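Probable adenylyl-sulfate kinase from Aeropyrum pernix probably catalyses the ATP-dependent phosphorylation of adenosine 5'-phosphosulfate to 3'-phosphoadenylyl sulfate, the activated form of sulfate. Local coordinates of one contact, PDB 2YVU (chain A, 2.10 Å), residues Val16-Leu21 and Ile87-Phe92, beside the matching contact of the related adenylyl-sulfate kinase 1, chloroplastic from Arabidopsis thaliana, PDB 4FXP (chain B, 1.95 Å), residues Ile28-Leu33 and Ile99-Leu104. One frame, after least-squares fit of the local backbone (RMSD 0.40 Å); residues are numbered along the deposited sequences.

Structure 1 (2YVU); sequences VWLTGL and IVICSF.
Trp17 and Cys90 pair across two parallel strands, 16-19 and 87-91, in the central sheet of this P-loop kinase; the first strand leads toward Gly20 and Leu21 of the probable ATP-binding loop. Backbone bonds join Val16 N to Val88 O (2.7 Å), Cys90 N to Val16 O (2.6 Å) and Leu18 N to Cys90 O (2.7 Å). Among apolar contacts, Val16 CB packs 4.3 Å from Ile89 CG1, and Leu18 CD1 reaches Ile89 CG2 at 4.3 Å, on the face covered by helix 26-39; CG of Leu18, anti to the carbonyl carbon (chi1 -52°), carries CD1 toward Ile89. On the other face, Cys90 CB and SG lie 3.4 and 3.7 Å from Trp17 CE3. Phe92 CD1 meets Trp17 CH2 at 3.8 Å. Trp17 NE1 is hydrogen-bonded to Ser94, the probable phosphoserine site.

Structure 2 (4FXP); sequences IWVTGL and ICIASL. With ADX (adenosine-5'-phosphosulfate), chain C.
Trp29 and Ala102 pair across the two parallel strands. Backbone bonds join Ile28 N to Cys100 O (2.8 Å), Ala102 N to Ile28 O (2.9 Å) and Val30 N to Ala102 O (2.7 Å). Among apolar contacts, Ile28 CB packs 4.3 Å from Ile101 CG1, and Val30 CG2 reaches Ile101 CG2 at 4.0 Å; CG1 of Val30 lies anti to the backbone N (chi1 -174°), which leaves CG2 beside that N, in contact with Ile101. On the other face, Ala102 CB lies 3.7 Å from Trp29 CE3. Leu104 CD2 meets Trp29 CZ2 at 4.3 Å. Trp29 NE1 is hydrogen-bonded to Ser106, the probable phosphoserine site. Adenosine-5'-phosphosulfate adjoins the strand end, its O2A 3.5 Å from Leu104 CA, and the backbone of Ile105 and Ser106 binds this substrate.

Comparison
The comparable CA atoms coincide within the error. The bonds Val16(A) N - Val88(A) O, Cys90(A) N - Val16(A) O and Leu18(A) N - Cys90(A) O recur as Ile28(B) N - Cys100(B) O, Ala102(B) N - Ile28(B) O and Val30(B) N - Ala102(B) O; the differences described here lie in the side chains. At Phe92(A) to Leu104(B), CD2, CE1, CE2 and CZ of the ring go, while CG of Phe92(A) and CG of Leu104(B), and likewise their CD1 atoms, lie 0.9 Å apart after superposition. Leu104(B) adds CD2, which has no counterpart in Phe92(A). The touch on Trp17(A)/Trp29(B) is kept. Leu104(B) also touches adenosine-5'-phosphosulfate, present in structure 2 alone; in structure 1 protein atoms beyond the two segments reach into part of the ligand's place.

At Cys90(A) to Ala102(B) the sulfur disappears. With it goes the contact of Cys90(A) SG with Val88(A) CG1 (3.8 Å), while the CB touch on Trp17(A) CE3 / Trp29(B) CE3 stays. Val88(A) is itself replaced by Cys100(B), whose SG takes the place of CG1 (0.3 Å apart) with nothing matching CG2. Sulfur thus occurs at different positions of the strand in the two proteins.

On the opposite face, Leu18(A) to Val30(B) removes CD1 and CD2. Val30(B) CG2 and Leu18(A) CG lie 0.7 Å apart, and CG1 comes in where Leu18(A) has no atom; the touch on Ile89(A)/Ile101(B) is kept. Beside it, Val16(A) to Ile28(B) preserves both branches: CG2 of Val16(A) and CG1 of Ile28(B) lie 0.5 Å apart, and CG1 of Val16(A) and CG2 of Ile28(B) 0.3 Å apart.

Structure 1 (2YVU)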
loop_
_atom_site.group_PDB
_atom_site.type_symbol
_atom_site.label_atom_id
_atom_site.label_comp_id
_atom_site.label_asym_id
_atom_site.label_seq_id
_atom_site.Cartn_x
_atom_site.Cartn_y
_atom_site.Cartn_z
ATOM N N VAL A 16 8.069 -1.608 -11.978
ATOM C CA VAL A 16 9.373 -1.193 -12.443
ATOM C C VAL A 16 10.094 -0.788 -11.161
ATOM O O VAL A 16 9.683 0.163 -10.482
ATOM C CB VAL A 16 9.278 0.020 -13.397
ATOM C CG1 VAL A 16 10.670 0.425 -13.836
ATOM C CG2 VAL A 16 8.390 -0.308 -14.564
ATOM N N TRP A 17 11.151 -1.522 -10.830
ATOM C CA TRP A 17 11.918 -1.290 -9.611
ATOM C C TRP A 17 13.271 -0.634 -9.854
ATOM O O TRP A 17 14.231 -1.302 -10.286
ATOM C CB TRP A 17 12.108 -2.617 -8.878
ATOM C CG TRP A 17 12.632 -2.467 -7.482
ATOM C CD1 TRP A 17 13.947 -2.371 -7.097
ATOM C CD2 TRP A 17 11.853 -2.280 -6.298
ATOM N NE1 TRP A 17 14.030 -2.128 -5.740
ATOM C CE2 TRP A 17 12.759 -2.057 -5.228
ATOM C CE3 TRP A 17 10.473 -2.274 -6.031
ATOM C CZ2 TRP A 17 12.330 -1.815 -3.926
ATOM C CZ3 TRP A 17 10.052 -2.036 -4.738
ATOM C CH2 TRP A 17 10.979 -1.808 -3.697
ATOM N N LEU A 18 13.380 0.671 -9.581
ATOM C CA LEU A 18 14.664 1.313 -9.822
ATOM C C LEU A 18 15.577 1.117 -8.617
ATOM O O LEU A 18 15.213 1.448 -7.489
ATOM C CB LEU A 18 14.471 2.800 -10.097
ATOM C CG LEU A 18 13.442 3.166 -11.180
ATOM C CD1 LEU A 18 13.076 4.635 -11.050
ATOM C CD2 LEU A 18 13.990 2.880 -12.556
ATOM N N THR A 19 16.766 0.575 -8.844
ATOM C CA THR A 19 17.689 0.385 -7.740
ATOM C C THR A 19 19.011 1.075 -8.085
ATOM O O THR A 19 19.488 1.026 -9.229
ATOM C CB THR A 19 17.921 -1.130 -7.437
ATOM O OG1 THR A 19 18.906 -1.274 -6.410
ATOM C CG2 THR A 19 18.396 -1.864 -8.679
ATOM N N GLY A 20 19.584 1.740 -7.087
ATOM C CA GLY A 20 20.822 2.450 -7.283
ATOM C C GLY A 20 21.137 3.275 -6.051
ATOM O O GLY A 20 20.329 3.351 -5.132
ATOM N N LEU A 21 22.313 3.888 -6.039
ATOM C CA LEU A 21 22.754 4.690 -4.912
ATOM C C LEU A 21 21.966 5.973 -4.767
ATOM O O LEU A 21 21.435 6.503 -5.746
ATOM C CB LEU A 21 24.245 5.050 -5.071
ATOM C CG LEU A 21 25.304 3.950 -4.930
ATOM C CD1 LEU A 21 26.672 4.500 -5.338
ATOM C CD2 LEU A 21 25.333 3.434 -3.502
ATOM N N ILE A 87 0.593 0.504 -13.529
ATOM C CA ILE A 87 2.021 0.424 -13.799
ATOM C C ILE A 87 2.653 1.058 -12.563
ATOM O O ILE A 87 2.485 2.256 -12.321
ATOM C CB ILE A 87 2.402 1.233 -15.063
ATOM C CG1 ILE A 87 1.804 0.554 -16.315
ATOM C CG2 ILE A 87 3.938 1.331 -15.173
ATOM C CD1 ILE A 87 2.038 1.326 -17.627
ATOM N N VAL A 88 3.363 0.257 -11.773
ATOM C CA VAL A 88 3.953 0.770 -10.542
ATOM C C VAL A 88 5.427 1.017 -10.692
ATOM O O VAL A 88 6.194 0.080 -10.895
ATOM C CB VAL A 88 3.762 -0.209 -9.401
ATOM C CG1 VAL A 88 4.132 0.471 -8.037
ATOM C CG2 VAL A 88 2.325 -0.711 -9.416
ATOM N N ILE A 89 5.822 2.280 -10.618
ATOM C CA ILE A 89 7.238 2.618 -10.744
ATOM C C ILE A 89 7.791 2.868 -9.344
ATOM O O ILE A 89 7.331 3.767 -8.620
ATOM C CB ILE A 89 7.418 3.846 -11.659
ATOM C CG1 ILE A 89 6.814 3.538 -13.042
ATOM C CG2 ILE A 89 8.903 4.183 -11.818
ATOM C CD1 ILE A 89 6.510 4.794 -13.873
ATOM N N CYS A 90 8.765 2.054 -8.949
ATOM C CA CYS A 90 9.338 2.166 -7.612
ATOM C C CYS A 90 10.772 2.678 -7.562
ATOM O O CYS A 90 11.622 2.245 -8.337
ATOM C CB CYS A 90 9.292 0.808 -6.906
ATOM S SG CYS A 90 7.680 0.132 -6.653
ATOM N N SER A 91 11.034 3.581 -6.623
ATOM C CA SER A 91 12.365 4.141 -6.440
ATOM C C SER A 91 12.682 4.121 -4.959
ATOM O O SER A 91 12.248 5.000 -4.198
ATOM C CB SER A 91 12.438 5.585 -6.927
ATOM O OG SER A 91 13.740 6.069 -6.661
ATOM N N PHE A 92 13.436 3.119 -4.538
ATOM C CA PHE A 92 13.749 3.003 -3.130
ATOM C C PHE A 92 15.204 2.729 -2.830
ATOM O O PHE A 92 15.984 2.406 -3.719
ATOM C CB PHE A 92 12.912 1.888 -2.501
ATOM C CG PHE A 92 11.473 2.234 -2.356
ATOM C CD1 PHE A 92 10.566 1.910 -3.355
ATOM C CD2 PHE A 92 11.031 2.937 -1.237
ATOM C CE1 PHE A 92 9.225 2.279 -3.248
ATOM C CE2 PHE A 92 9.689 3.315 -1.118
ATOM C CZ PHE A 92 8.782 2.983 -2.125
HETATM O O HOH W 1 18.665 0.627 -4.175
#

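Structure 2 (4FXP)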
loop_
_atom_site.group_PDB
_atom_site.type_symbol
_atom_site.label_atom_id
_atom_site.label_comp_id
_atom_site.label_asym_id
_atom_site.label_seq_id
_atom_site.Cartn_x
_atom_site.Cartn_y
_atom_site.Cartn_z
ATOM N N ILE B 28 7.970 -1.663 -11.967
ATOM C CA ILE B 28 9.249 -1.191 -12.456
ATOM C C ILE B 28 10.096 -0.845 -11.239
ATOM O O ILE B 28 9.903 0.195 -10.617
ATOM C CB ILE B 28 9.101 0.074 -13.343
ATOM C CG1 ILE B 28 8.004 -0.117 -14.403
ATOM C CG2 ILE B 28 10.451 0.446 -13.959
ATOM C CD1 ILE B 28 8.088 -1.410 -15.154
ATOM N N TRP B 29 11.027 -1.717 -10.881
ATOM C CA TRP B 29 11.766 -1.521 -9.636
ATOM C C TRP B 29 13.096 -0.825 -9.888
ATOM O O TRP B 29 14.048 -1.432 -10.405
ATOM C CB TRP B 29 11.984 -2.858 -8.914
ATOM C CG TRP B 29 12.558 -2.661 -7.562
ATOM C CD1 TRP B 29 13.864 -2.373 -7.247
ATOM C CD2 TRP B 29 11.850 -2.715 -6.327
ATOM N NE1 TRP B 29 14.000 -2.236 -5.881
ATOM C CE2 TRP B 29 12.775 -2.449 -5.293
ATOM C CE3 TRP B 29 10.509 -2.954 -5.987
ATOM C CZ2 TRP B 29 12.409 -2.422 -3.948
ATOM C CZ3 TRP B 29 10.150 -2.933 -4.653
ATOM C CH2 TRP B 29 11.091 -2.659 -3.653
ATOM N N VAL B 30 13.163 0.451 -9.523
ATOM C CA VAL B 30 14.364 1.252 -9.784
ATOM C C VAL B 30 15.266 1.287 -8.556
ATOM O O VAL B 30 14.851 1.728 -7.482
ATOM C CB VAL B 30 14.001 2.692 -10.199
ATOM C CG1 VAL B 30 15.259 3.463 -10.618
ATOM C CG2 VAL B 30 12.969 2.667 -11.324
ATOM N N THR B 31 16.492 0.806 -8.715
ATOM C CA THR B 31 17.417 0.683 -7.593
ATOM C C THR B 31 18.758 1.349 -7.915
ATOM O O THR B 31 19.160 1.428 -9.077
ATOM C CB THR B 31 17.622 -0.803 -7.191
ATOM O OG1 THR B 31 18.575 -0.887 -6.125
ATOM C CG2 THR B 31 18.131 -1.635 -8.375
ATOM N N GLY B 32 19.449 1.843 -6.893
ATOM C CA GLY B 32 20.725 2.504 -7.116
ATOM C C GLY B 32 21.131 3.393 -5.960
ATOM O O GLY B 32 20.306 3.712 -5.106
ATOM N N LEU B 33 22.404 3.791 -5.927
ATOM C CA LEU B 33 22.895 4.675 -4.875
ATOM C C LEU B 33 22.121 5.985 -4.867
ATOM O O LEU B 33 21.502 6.364 -5.864
ATOM C CB LEU B 33 24.381 4.992 -5.093
ATOM C CG LEU B 33 25.395 3.842 -5.116
ATOM C CD1 LEU B 33 26.750 4.355 -5.594
ATOM C CD2 LEU B 33 25.504 3.226 -3.732
ATOM N N ILE B 99 0.966 0.687 -13.781
ATOM C CA ILE B 99 2.406 0.552 -13.984
ATOM C C ILE B 99 3.039 1.213 -12.769
ATOM O O ILE B 99 3.121 2.444 -12.676
ATOM C CB ILE B 99 2.865 1.240 -15.293
ATOM C CG1 ILE B 99 2.260 0.491 -16.492
ATOM C CG2 ILE B 99 4.420 1.314 -15.388
ATOM C CD1 ILE B 99 2.288 1.257 -17.805
ATOM N N CYS B 100 3.461 0.393 -11.816
ATOM C CA CYS B 100 3.963 0.917 -10.550
ATOM C C CYS B 100 5.475 1.062 -10.566
ATOM O O CYS B 100 6.189 0.068 -10.764
ATOM C CB CYS B 100 3.553 -0.010 -9.403
ATOM S SG CYS B 100 4.063 0.597 -7.787
ATOM N N ILE B 101 5.956 2.294 -10.376
ATOM C CA ILE B 101 7.392 2.566 -10.368
ATOM C C ILE B 101 7.867 2.704 -8.942
ATOM O O ILE B 101 7.529 3.667 -8.262
ATOM C CB ILE B 101 7.723 3.864 -11.118
ATOM C CG1 ILE B 101 7.107 3.834 -12.517
ATOM C CG2 ILE B 101 9.265 4.093 -11.187
ATOM C CD1 ILE B 101 7.058 5.200 -13.180
ATOM N N ALA B 102 8.633 1.726 -8.479
ATOM C CA ALA B 102 9.192 1.810 -7.143
ATOM C C ALA B 102 10.600 2.345 -7.261
ATOM O O ALA B 102 11.422 1.811 -8.000
ATOM C CB ALA B 102 9.187 0.454 -6.462
ATOM N N SER B 103 10.888 3.392 -6.506
ATOM C CA SER B 103 12.189 4.039 -6.596
ATOM C C SER B 103 12.761 4.177 -5.192
ATOM O O SER B 103 12.401 5.087 -4.450
ATOM C CB SER B 103 12.037 5.399 -7.278
ATOM O OG SER B 103 13.273 6.079 -7.368
ATOM N N LEU B 104 13.610 3.229 -4.821
ATOM C CA LEU B 104 14.182 3.159 -3.485
ATOM C C LEU B 104 15.628 2.772 -3.664
ATOM O O LEU B 104 15.958 2.080 -4.619
ATOM C CB LEU B 104 13.535 2.025 -2.695
ATOM C CG LEU B 104 12.227 2.155 -1.923
ATOM C CD1 LEU B 104 11.074 2.520 -2.842
ATOM C CD2 LEU B 104 11.970 0.827 -1.238
HETATM S SB ADX C . 16.342 2.061 1.550
HETATM O O1B ADX C . 15.627 1.643 2.727
HETATM O O2B ADX C . 17.753 1.618 1.654
HETATM O O3B ADX C . 15.714 1.461 0.356
HETATM P PA ADX C . 15.181 4.514 0.994
HETATM O O1A ADX C . 13.891 3.936 1.480
HETATM O O2A ADX C . 15.207 4.702 -0.512
HETATM O O3A ADX C . 16.363 3.564 1.469
HETATM O "O5'" ADX C . 15.455 5.900 1.697
HETATM C "C5'" ADX C . 16.529 6.730 1.319
HETATM C "C4'" ADX C . 16.461 8.106 1.765
HETATM O "O4'" ADX C . 16.513 8.125 3.189
HETATM C "C3'" ADX C . 17.631 8.915 1.305
HETATM O "O3'" ADX C . 17.289 9.696 0.197
HETATM C "C2'" ADX C . 17.886 9.793 2.386
HETATM O "O2'" ADX C . 17.091 10.931 2.220
HETATM C "C1'" ADX C . 17.385 9.131 3.607
HETATM N N9 ADX C . 18.406 8.617 4.475
HETATM C C8 ADX C . 18.505 8.865 5.800
HETATM N N7 ADX C . 19.488 8.102 6.305
HETATM C C5 ADX C . 20.007 7.356 5.302
HETATM C C6 ADX C . 21.033 6.398 5.225
HETATM N N6 ADX C . 21.736 6.028 6.411
HETATM N N1 ADX C . 21.328 5.813 4.035
HETATM C C2 ADX C . 20.645 6.148 2.925
HETATM N N3 ADX C . 19.643 7.061 2.970
HETATM C C4 ADX C . 19.314 7.678 4.129
#